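Local coordinates for MccB protein (Escherichia coli, PDB 6OM4) that adenylates the N-formylated MccA peptide with ATP as a ThiF/E1-like enzyme, joining peptide and nucleotide through a phosphoramidate bond to build the antibiotic microcin C7, at residues V118-C123 / V132-S137; I208-A213 / A304-F309; G140-I145 / R176-R181. All coordinates share one frame; numbering follows the deposited sequence.

Interaction 1. Residues V118-C123 / V132-S137. With ND7 (5'-O-[(S)-amino(hydroxy)phosphoryl]adenosine), chain M.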
loop_
_atom_site.group_PDB
_atom_site.type_symbol
_atom_site.label_atom_id
_atom_site.label_comp_id
_atom_site.label_asym_id
_atom_site.label_seq_id
_atom_site.Cartn_x
_atom_site.Cartn_y
_atom_site.Cartn_z
ATOM N N VAL A 118 -5.697 11.273 -4.986
ATOM C CA VAL A 118 -4.421 10.680 -5.245
ATOM C C VAL A 118 -4.005 10.975 -6.698
ATOM O O VAL A 118 -4.819 10.828 -7.603
ATOM C CB VAL A 118 -4.449 9.156 -4.977
ATOM C CG1 VAL A 118 -3.149 8.496 -5.370
ATOM C CG2 VAL A 118 -4.816 8.857 -3.511
ATOM N N VAL A 119 -2.715 11.282 -6.899
ATOM C CA VAL A 119 -2.086 11.453 -8.207
ATOM C C VAL A 119 -1.335 10.170 -8.537
ATOM O O VAL A 119 -0.568 9.670 -7.735
ATOM C CB VAL A 119 -1.118 12.655 -8.215
ATOM C CG1 VAL A 119 -0.236 12.658 -9.444
ATOM C CG2 VAL A 119 -1.860 13.954 -8.085
ATOM N N ILE A 120 -1.605 9.627 -9.719
ATOM C CA ILE A 120 -0.803 8.544 -10.284
ATOM C C ILE A 120 0.112 9.165 -11.356
ATOM O O ILE A 120 -0.339 9.478 -12.490
ATOM C CB ILE A 120 -1.709 7.454 -10.888
ATOM C CG1 ILE A 120 -2.825 7.037 -9.926
ATOM C CG2 ILE A 120 -0.887 6.267 -11.359
ATOM C CD1 ILE A 120 -2.360 6.192 -8.778
ATOM N N LEU A 121 1.388 9.310 -11.011
ATOM C CA LEU A 121 2.374 9.883 -11.926
ATOM C C LEU A 121 3.075 8.710 -12.617
ATOM O O LEU A 121 3.984 8.082 -12.045
ATOM C CB LEU A 121 3.330 10.799 -11.154
ATOM C CG LEU A 121 4.439 11.444 -11.989
ATOM C CD1 LEU A 121 3.897 12.137 -13.228
ATOM C CD2 LEU A 121 5.250 12.418 -11.144
ATOM N N GLY A 122 2.585 8.392 -13.821
ATOM C CA GLY A 122 3.021 7.238 -14.566
ATOM C C GLY A 122 1.965 6.165 -14.530
ATOM O O GLY A 122 1.683 5.617 -13.463
ATOM N N CYS A 123 1.479 5.817 -15.725
ATOM C CA CYS A 123 0.330 4.929 -15.980
ATOM C C CYS A 123 0.753 3.667 -16.740
ATOM O O CYS A 123 0.010 3.138 -17.553
ATOM C CB CYS A 123 -0.730 5.678 -16.777
ATOM S SG CYS A 123 -1.599 6.936 -15.796
ATOM N N VAL A 132 -6.121 0.656 -9.965
ATOM C CA VAL A 132 -7.320 -0.125 -9.898
ATOM C C VAL A 132 -7.575 -0.549 -8.444
ATOM O O VAL A 132 -8.711 -0.626 -8.015
ATOM C CB VAL A 132 -7.306 -1.315 -10.875
ATOM C CG1 VAL A 132 -6.311 -2.423 -10.485
ATOM C CG2 VAL A 132 -8.712 -1.847 -11.019
ATOM N N ILE A 133 -6.523 -0.833 -7.685
ATOM C CA ILE A 133 -6.749 -1.130 -6.269
ATOM C C ILE A 133 -7.384 0.081 -5.592
ATOM O O ILE A 133 -8.339 -0.056 -4.788
ATOM C CB ILE A 133 -5.432 -1.519 -5.558
ATOM C CG1 ILE A 133 -4.928 -2.858 -6.084
ATOM C CG2 ILE A 133 -5.646 -1.540 -4.062
ATOM C CD1 ILE A 133 -3.477 -3.125 -5.849
ATOM N N LEU A 134 -6.836 1.272 -5.843
ATOM C CA LEU A 134 -7.322 2.448 -5.141
ATOM C C LEU A 134 -8.768 2.740 -5.575
ATOM O O LEU A 134 -9.616 3.072 -4.737
ATOM C CB LEU A 134 -6.395 3.650 -5.378
ATOM C CG LEU A 134 -4.946 3.514 -4.892
ATOM C CD1 LEU A 134 -4.206 4.855 -5.046
ATOM C CD2 LEU A 134 -4.881 3.082 -3.422
ATOM N N ALA A 135 -9.066 2.619 -6.873
ATOM C CA ALA A 135 -10.401 2.903 -7.366
ATOM C C ALA A 135 -11.400 1.941 -6.718
ATOM O O ALA A 135 -12.461 2.335 -6.256
ATOM C CB ALA A 135 -10.430 2.807 -8.871
ATOM N N THR A 136 -11.058 0.648 -6.656
ATOM C CA THR A 136 -12.033 -0.287 -6.184
ATOM C C THR A 136 -12.103 -0.297 -4.653
ATOM O O THR A 136 -13.071 -0.828 -4.142
ATOM C CB THR A 136 -11.810 -1.680 -6.768
ATOM O OG1 THR A 136 -10.503 -2.115 -6.402
ATOM C CG2 THR A 136 -11.944 -1.665 -8.272
ATOM N N SER A 137 -11.119 0.302 -3.977
ATOM C CA SER A 137 -11.168 0.525 -2.533
ATOM C C SER A 137 -11.879 1.835 -2.196
ATOM O O SER A 137 -12.085 2.132 -1.028
ATOM C CB SER A 137 -9.802 0.425 -1.889
ATOM O OG SER A 137 -9.439 -0.950 -1.821
HETATM O O1A ND7 M . 7.628 1.503 -17.982
HETATM P PA ND7 M . 6.636 1.262 -16.880
HETATM O O2A ND7 M . 5.776 0.009 -16.962
HETATM N N3A ND7 M . 7.590 1.202 -15.476
HETATM O "O5'" ND7 M . 5.614 2.458 -16.684
HETATM C "C5'" ND7 M . 6.204 3.787 -16.550
HETATM C "C4'" ND7 M . 5.086 4.769 -16.982
HETATM C "C3'" ND7 M . 4.938 4.702 -18.540
HETATM O "O3'" ND7 M . 3.632 4.553 -18.943
HETATM C "C2'" ND7 M . 5.696 6.029 -18.973
HETATM O "O2'" ND7 M . 5.049 6.623 -20.165
HETATM C "C1'" ND7 M . 5.543 6.873 -17.944
HETATM O "O4'" ND7 M . 5.480 5.948 -16.615
HETATM N N9 ND7 M . 6.608 7.802 -17.690
HETATM C C4 ND7 M . 6.469 9.145 -17.514
HETATM C C5 ND7 M . 7.698 9.651 -17.278
HETATM N N7 ND7 M . 8.588 8.631 -17.293
HETATM C C8 ND7 M . 7.910 7.525 -17.527
HETATM N N3 ND7 M . 5.380 9.942 -17.553
HETATM C C2 ND7 M . 5.521 11.216 -17.342
HETATM N N1 ND7 M . 6.729 11.748 -17.123
HETATM C C6 ND7 M . 7.805 11.010 -17.074
HETATM N N6 ND7 M . 9.104 11.614 -16.836
#
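V118 and L134 meet methyl to methyl: V118 CG1 lies 3.8 Å from L134 CD1, with the two side chains crossing at about a right angle. Their shapes explain the meeting. L134 holds CG opposite its carbonyl carbon (chi1 -62°) and then runs straight on, CD1 anti to CA (chi2 -173°), so that its long arm carries a methyl from helix 125-136 down to the strand. V118, short and branched at CB, suits an inner strand, where its CG1 is presented to that methyl. I120 folds back through two successive bends and offers CD1 more loosely, 4.4 Å from the same L134 CD1. One leucine methyl thus rests against two strand residues, all three buried. Farther along the helix, T136 OG1 bonds to V132 O at 2.8 Å, approaching from the opposite face of the carbonyl plane to T136 N, so the T136 hydroxyl is paired within the helix. Beyond the strand, G122 adopts a positive phi and lies with CA 3.5 Å from ND7 O4', where the absence of a side chain lets the nucleotide come close. Strand, glycine-rich loop and helix are consistent with the nucleotide-binding beta-alpha unit of a Rossmann-type fold, as expected of the ThiF family.

Interaction 2. Residues I208-A213 / A304-F309; sequences IWVVSA and ADVIKF. With ND7 (5'-O-[(S)-amino(hydroxy)phosphoryl]adenosine), chain M.
I208 points CG1 opposite its backbone N (chi1 -172°) and keeps the rest of the chain extended, which brings CD1 to F309 while CG2, held between the backbone N and the carbonyl carbon, faces V306. Strand 208-211 is here packed against a helix of a Rossmann-like alpha/beta domain: its axis and that of 304-309 run antiparallel, at 175°, and pass 10.4 Å apart. Only hydrocarbon crosses between the two segments. V306 is short and beta-branched, and its two methyls reach two strand residues across the helix-sheet interface, V306 CG1 against I208 CG2 and V306 CG2 against V210 CG2, each at 4.0 Å, the latter side chains meeting at about a right angle. F309, one turn later, brings its ring obliquely to I208, with F309 CD2 4.0 Å from I208 CD1. L134 of helix 125-136 and I235 of strand 234-240 also lean on V306 and enlarge the apolar layer. Past the strand the segment enters the nucleotide pocket: S212 OG lies within hydrogen-bonding reach of the carbonyl oxygens of L121 and G122, with one proton to share between them. A213 CB sits over the face of the adenine, 3.6 Å from ND7 C4.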
loop_
_atom_site.group_PDB
_atom_site.type_symbol
_atom_site.label_atom_id
_atom_site.label_comp_id
_atom_site.label_asym_id
_atom_site.label_seq_id
_atom_site.Cartn_x
_atom_site.Cartn_y
_atom_site.Cartn_z
ATOM N N ILE A 208 -1.568 12.409 -1.571
ATOM C CA ILE A 208 -0.315 11.698 -1.836
ATOM C C ILE A 208 -0.145 11.549 -3.355
ATOM O O ILE A 208 -1.145 11.431 -4.114
ATOM C CB ILE A 208 -0.280 10.342 -1.097
ATOM C CG1 ILE A 208 1.107 9.716 -1.218
ATOM C CG2 ILE A 208 -1.409 9.420 -1.571
ATOM C CD1 ILE A 208 1.383 8.603 -0.218
ATOM N N TRP A 209 1.112 11.619 -3.795
ATOM C CA TRP A 209 1.500 11.222 -5.114
ATOM C C TRP A 209 2.015 9.783 -5.095
ATOM O O TRP A 209 2.945 9.441 -4.329
ATOM C CB TRP A 209 2.627 12.117 -5.633
ATOM C CG TRP A 209 2.245 13.537 -5.920
ATOM C CD1 TRP A 209 1.067 14.183 -5.712
ATOM C CD2 TRP A 209 3.141 14.492 -6.506
ATOM N NE1 TRP A 209 1.164 15.487 -6.159
ATOM C CE2 TRP A 209 2.444 15.711 -6.602
ATOM C CE3 TRP A 209 4.466 14.412 -6.948
ATOM C CZ2 TRP A 209 3.041 16.844 -7.175
ATOM C CZ3 TRP A 209 5.053 15.526 -7.504
ATOM C CH2 TRP A 209 4.366 16.735 -7.556
ATOM N N VAL A 210 1.534 9.008 -6.071
ATOM C CA VAL A 210 2.107 7.752 -6.378
ATOM C C VAL A 210 3.092 7.993 -7.518
ATOM O O VAL A 210 2.680 8.315 -8.623
ATOM C CB VAL A 210 1.047 6.713 -6.780
ATOM C CG1 VAL A 210 1.717 5.431 -7.271
ATOM C CG2 VAL A 210 0.063 6.440 -5.633
ATOM N N VAL A 211 4.370 7.762 -7.247
ATOM C CA VAL A 211 5.420 8.060 -8.193
ATOM C C VAL A 211 5.811 6.752 -8.880
ATOM O O VAL A 211 6.591 5.947 -8.338
ATOM C CB VAL A 211 6.620 8.767 -7.535
ATOM C CG1 VAL A 211 7.659 9.125 -8.568
ATOM C CG2 VAL A 211 6.166 9.989 -6.759
ATOM N N SER A 212 5.205 6.560 -10.056
ATOM C CA SER A 212 5.258 5.310 -10.827
ATOM C C SER A 212 5.733 5.608 -12.258
ATOM O O SER A 212 5.257 4.983 -13.225
ATOM C CB SER A 212 3.916 4.569 -10.798
ATOM O OG SER A 212 2.745 5.408 -10.950
ATOM N N ALA A 213 6.664 6.563 -12.371
ATOM C CA ALA A 213 7.297 7.027 -13.596
ATOM C C ALA A 213 8.797 6.990 -13.339
ATOM O O ALA A 213 9.221 7.169 -12.192
ATOM C CB ALA A 213 6.814 8.396 -13.979
ATOM N N ALA A 304 -1.216 -0.693 -0.750
ATOM C CA ALA A 304 -1.535 -0.949 0.672
ATOM C C ALA A 304 -1.099 0.236 1.521
ATOM O O ALA A 304 -1.826 0.671 2.426
ATOM C CB ALA A 304 -0.835 -2.182 1.167
ATOM N N ASP A 305 0.124 0.698 1.286
ATOM C CA ASP A 305 0.640 1.853 2.040
ATOM C C ASP A 305 -0.159 3.137 1.771
ATOM O O ASP A 305 -0.391 3.863 2.714
ATOM C CB ASP A 305 2.139 2.003 1.814
ATOM C CG ASP A 305 2.945 1.082 2.738
ATOM O OD1 ASP A 305 2.336 0.230 3.501
ATOM O OD2 ASP A 305 4.176 1.220 2.713
ATOM N N VAL A 306 -0.641 3.380 0.549
ATOM C CA VAL A 306 -1.524 4.531 0.269
ATOM C C VAL A 306 -2.830 4.445 1.080
ATOM O O VAL A 306 -3.246 5.429 1.773
ATOM C CB VAL A 306 -1.819 4.645 -1.232
ATOM C CG1 VAL A 306 -2.912 5.663 -1.510
ATOM C CG2 VAL A 306 -0.559 4.952 -2.002
ATOM N N ILE A 307 -3.466 3.267 1.061
ATOM C CA ILE A 307 -4.724 3.049 1.797
ATOM C C ILE A 307 -4.482 3.242 3.293
ATOM O O ILE A 307 -5.274 3.891 3.975
ATOM C CB ILE A 307 -5.346 1.679 1.434
ATOM C CG1 ILE A 307 -5.827 1.711 -0.020
ATOM C CG2 ILE A 307 -6.448 1.294 2.386
ATOM C CD1 ILE A 307 -6.137 0.362 -0.596
ATOM N N LYS A 308 -3.369 2.735 3.822
ATOM C CA LYS A 308 -3.080 2.914 5.264
ATOM C C LYS A 308 -2.736 4.368 5.576
ATOM O O LYS A 308 -3.112 4.850 6.619
ATOM C CB LYS A 308 -1.966 1.982 5.730
ATOM C CG LYS A 308 -2.398 0.530 5.710
ATOM C CD LYS A 308 -1.305 -0.493 5.891
ATOM C CE LYS A 308 -1.934 -1.878 5.990
ATOM N NZ LYS A 308 -0.918 -2.952 6.049
ATOM N N PHE A 309 -1.987 5.024 4.687
ATOM C CA PHE A 309 -1.576 6.403 4.946
ATOM C C PHE A 309 -2.840 7.273 5.067
ATOM O O PHE A 309 -2.921 8.199 5.893
ATOM C CB PHE A 309 -0.655 6.887 3.818
ATOM C CG PHE A 309 -0.302 8.348 3.879
ATOM C CD1 PHE A 309 0.540 8.801 4.881
ATOM C CD2 PHE A 309 -0.876 9.270 3.030
ATOM C CE1 PHE A 309 0.869 10.145 4.970
ATOM C CE2 PHE A 309 -0.548 10.621 3.131
ATOM C CZ PHE A 309 0.315 11.051 4.101
HETATM O O1A ND7 M . 7.628 1.503 -17.982
HETATM P PA ND7 M . 6.636 1.262 -16.880
HETATM O O2A ND7 M . 5.776 0.009 -16.962
HETATM N N3A ND7 M . 7.590 1.202 -15.476
HETATM O "O5'" ND7 M . 5.614 2.458 -16.684
HETATM C "C5'" ND7 M . 6.204 3.787 -16.550
HETATM C "C4'" ND7 M . 5.086 4.769 -16.982
HETATM C "C3'" ND7 M . 4.938 4.702 -18.540
HETATM O "O3'" ND7 M . 3.632 4.553 -18.943
HETATM C "C2'" ND7 M . 5.696 6.029 -18.973
HETATM O "O2'" ND7 M . 5.049 6.623 -20.165
HETATM C "C1'" ND7 M . 5.543 6.873 -17.944
HETATM O "O4'" ND7 M . 5.480 5.948 -16.615
HETATM N N9 ND7 M . 6.608 7.802 -17.690
HETATM C C4 ND7 M . 6.469 9.145 -17.514
HETATM C C5 ND7 M . 7.698 9.651 -17.278
HETATM N N7 ND7 M . 8.588 8.631 -17.293
HETATM C C8 ND7 M . 7.910 7.525 -17.527
HETATM N N3 ND7 M . 5.380 9.942 -17.553
HETATM C C2 ND7 M . 5.521 11.216 -17.342
HETATM N N1 ND7 M . 6.729 11.748 -17.123
HETATM C C6 ND7 M . 7.805 11.010 -17.074
HETATM N N6 ND7 M . 9.104 11.614 -16.836
#

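Interaction 3. Residues G140-I145 / R176-R181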
loop_
_atom_site.group_PDB
_atom_site.type_symbol
_atom_site.label_atom_id
_atom_site.label_comp_id
_atom_site.label_asym_id
_atom_site.label_seq_id
_atom_site.Cartn_x
_atom_site.Cartn_y
_atom_site.Cartn_z
ATOM N N GLY A 140 -11.603 8.612 -3.566
ATOM C CA GLY A 140 -12.667 9.404 -4.173
ATOM C C GLY A 140 -12.258 10.074 -5.484
ATOM O O GLY A 140 -13.118 10.307 -6.335
ATOM N N GLU A 141 -10.989 10.483 -5.592
ATOM C CA GLU A 141 -10.484 11.230 -6.737
ATOM C C GLU A 141 -9.097 10.746 -7.127
ATOM O O GLU A 141 -8.194 10.778 -6.330
ATOM C CB GLU A 141 -10.435 12.734 -6.479
ATOM C CG GLU A 141 -10.344 13.520 -7.769
ATOM C CD GLU A 141 -10.361 15.035 -7.632
ATOM O OE1 GLU A 141 -10.713 15.537 -6.522
ATOM O OE2 GLU A 141 -10.023 15.706 -8.636
ATOM N N ILE A 142 -8.977 10.310 -8.388
ATOM C CA ILE A 142 -7.758 9.814 -8.943
ATOM C C ILE A 142 -7.387 10.656 -10.182
ATOM O O ILE A 142 -8.206 10.861 -11.103
ATOM C CB ILE A 142 -7.873 8.317 -9.291
ATOM C CG1 ILE A 142 -8.255 7.476 -8.065
ATOM C CG2 ILE A 142 -6.590 7.853 -9.945
ATOM C CD1 ILE A 142 -8.360 5.983 -8.359
ATOM N N ILE A 143 -6.140 11.157 -10.193
ATOM C CA ILE A 143 -5.607 11.972 -11.300
ATOM C C ILE A 143 -4.518 11.151 -11.974
ATOM O O ILE A 143 -3.559 10.771 -11.319
ATOM C CB ILE A 143 -5.019 13.310 -10.825
ATOM C CG1 ILE A 143 -5.910 14.019 -9.810
ATOM C CG2 ILE A 143 -4.672 14.184 -12.032
ATOM C CD1 ILE A 143 -7.277 14.295 -10.269
ATOM N N LEU A 144 -4.720 10.846 -13.254
ATOM C CA LEU A 144 -3.807 10.047 -14.029
ATOM C C LEU A 144 -2.931 10.941 -14.914
ATOM O O LEU A 144 -3.436 11.728 -15.723
ATOM C CB LEU A 144 -4.615 9.085 -14.903
ATOM C CG LEU A 144 -5.654 8.254 -14.181
ATOM C CD1 LEU A 144 -6.572 7.620 -15.192
ATOM C CD2 LEU A 144 -4.980 7.215 -13.295
ATOM N N ILE A 145 -1.618 10.754 -14.808
ATOM C CA ILE A 145 -0.627 11.541 -15.570
ATOM C C ILE A 145 0.285 10.610 -16.362
ATOM O O ILE A 145 1.025 9.783 -15.805
ATOM C CB ILE A 145 0.189 12.434 -14.616
ATOM C CG1 ILE A 145 -0.759 13.128 -13.629
ATOM C CG2 ILE A 145 1.068 13.422 -15.388
ATOM C CD1 ILE A 145 -0.066 14.137 -12.702
ATOM N N ARG A 176 -11.204 4.833 -18.451
ATOM C CA ARG A 176 -12.411 4.080 -18.873
ATOM C C ARG A 176 -12.564 2.839 -17.975
ATOM O O ARG A 176 -13.623 2.541 -17.473
ATOM C CB ARG A 176 -12.303 3.712 -20.358
ATOM C CG ARG A 176 -13.375 2.765 -20.873
ATOM C CD ARG A 176 -13.037 2.199 -22.244
ATOM N NE ARG A 176 -12.180 1.020 -22.168
ATOM C CZ ARG A 176 -11.235 0.681 -23.039
ATOM N NH1 ARG A 176 -10.926 1.470 -24.061
ATOM N NH2 ARG A 176 -10.572 -0.448 -22.879
ATOM N N GLU A 177 -11.455 2.142 -17.748
ATOM C CA GLU A 177 -11.480 0.867 -17.042
ATOM C C GLU A 177 -11.728 1.052 -15.534
ATOM O O GLU A 177 -12.343 0.211 -14.922
ATOM C CB GLU A 177 -10.202 0.101 -17.384
ATOM C CG GLU A 177 -10.202 -0.357 -18.834
ATOM C CD GLU A 177 -11.359 -1.265 -19.236
ATOM O OE1 GLU A 177 -11.734 -2.186 -18.448
ATOM O OE2 GLU A 177 -11.902 -1.034 -20.362
ATOM N N LEU A 178 -11.256 2.163 -14.957
ATOM C CA LEU A 178 -11.452 2.451 -13.567
ATOM C C LEU A 178 -12.936 2.741 -13.353
ATOM O O LEU A 178 -13.528 2.278 -12.411
ATOM C CB LEU A 178 -10.598 3.646 -13.108
ATOM C CG LEU A 178 -9.077 3.442 -12.997
ATOM C CD1 LEU A 178 -8.446 4.629 -12.298
ATOM C CD2 LEU A 178 -8.741 2.154 -12.266
ATOM N N LEU A 179 -13.534 3.541 -14.242
ATOM C CA LEU A 179 -14.938 3.921 -14.071
ATOM C C LEU A 179 -15.861 2.736 -14.392
ATOM O O LEU A 179 -16.980 2.659 -13.881
ATOM C CB LEU A 179 -15.245 5.151 -14.915
ATOM C CG LEU A 179 -14.590 6.445 -14.433
ATOM C CD1 LEU A 179 -14.898 7.607 -15.377
ATOM C CD2 LEU A 179 -15.032 6.818 -13.027
ATOM N N LYS A 180 -15.396 1.761 -15.179
ATOM C CA LYS A 180 -16.209 0.561 -15.363
ATOM C C LYS A 180 -16.272 -0.275 -14.080
ATOM O O LYS A 180 -17.222 -1.062 -13.903
ATOM C CB LYS A 180 -15.672 -0.308 -16.488
ATOM C CG LYS A 180 -16.034 0.244 -17.854
ATOM C CD LYS A 180 -15.192 -0.364 -18.949
ATOM C CE LYS A 180 -15.141 -1.883 -18.922
ATOM N NZ LYS A 180 -14.517 -2.435 -20.156
ATOM N N ARG A 181 -15.220 -0.167 -13.255
ATOM C CA ARG A 181 -15.074 -0.925 -12.026
ATOM C C ARG A 181 -15.682 -0.224 -10.821
ATOM O O ARG A 181 -16.185 -0.925 -9.930
ATOM C CB ARG A 181 -13.600 -1.252 -11.791
ATOM C CG ARG A 181 -13.162 -2.377 -12.707
ATOM C CD ARG A 181 -11.664 -2.500 -12.838
ATOM N NE ARG A 181 -11.334 -3.646 -13.687
ATOM C CZ ARG A 181 -11.408 -3.683 -15.013
ATOM N NH1 ARG A 181 -11.737 -2.604 -15.706
ATOM N NH2 ARG A 181 -11.129 -4.806 -15.663
#
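L178 meets I142 through methyls alone; the flat groups of this contact belong to the helix itself, where R176 and R181 bring guanidinium edges to the carboxylate of E177. R176 approaches side-on with two nitrogens that share one oxygen, NE at 2.7 Å and NH2 at 2.9 Å from E177 OE2, the oxygen lying in the guanidinium plane. NE uses the anti lone pair of OE2, whereas NH2 arrives well out of the carboxylate plane. K180 NZ reaches the same oxygen from the syn side, at 3.0 Å, so three donors grip it. R181 curls back one turn and places NH1 2.8 Å from E177 OE1, while that same nitrogen also donates to E177 O, in the plane of its own guanidinium but above the carbonyl plane. Four charged residues thus form a salt-bridge network that fixes the rotation of the E177 carboxylate, and the surrounding positive charges probably favour its ionised form. R176 NH2 has a second anionic partner in D165.

The contact with the strand is apolar, made by I142 and L144. L178, with CG opposite its carbonyl carbon (chi1 -71°) and an extended outer arm, sets CD1 4.2 Å from I142 CD1, the two side chains at about a right angle; L144 CD2 lies a little farther from that methyl.

A135 of helix 125-136 touches both I142 and L178, and I120 of strand 117-121 abuts I142. Helix 170-181 therefore packs beside helix 125-136 on the parallel part of the mixed sheet, linking strand 141-146 to the outer strand 186-191 in a beta-alpha-beta unit, with L179 resting on V187.

Overall arrangement
From the N terminus, interaction 1 closes first, a short loop from strand 117-121 to the helix directly after it. Interaction 3 follows, bridging the 30 residues between 140-145 and 176-181, and interaction 2 comes last, spanning 90 residues between 208-213 and 304-309. The three stand in series, neither nested nor crossed along the chain. In space they share one sheet: strand 117-121 lies between 141-146 and 208-211, hydrogen-bonded to both, so interaction 1 is the middle member. Interactions 2 and 3 do not touch, their centres about 15 Å apart. Together they tie three helices to one face of the sheet, and interactions 1 and 2 each reach the nucleotide beyond their strands.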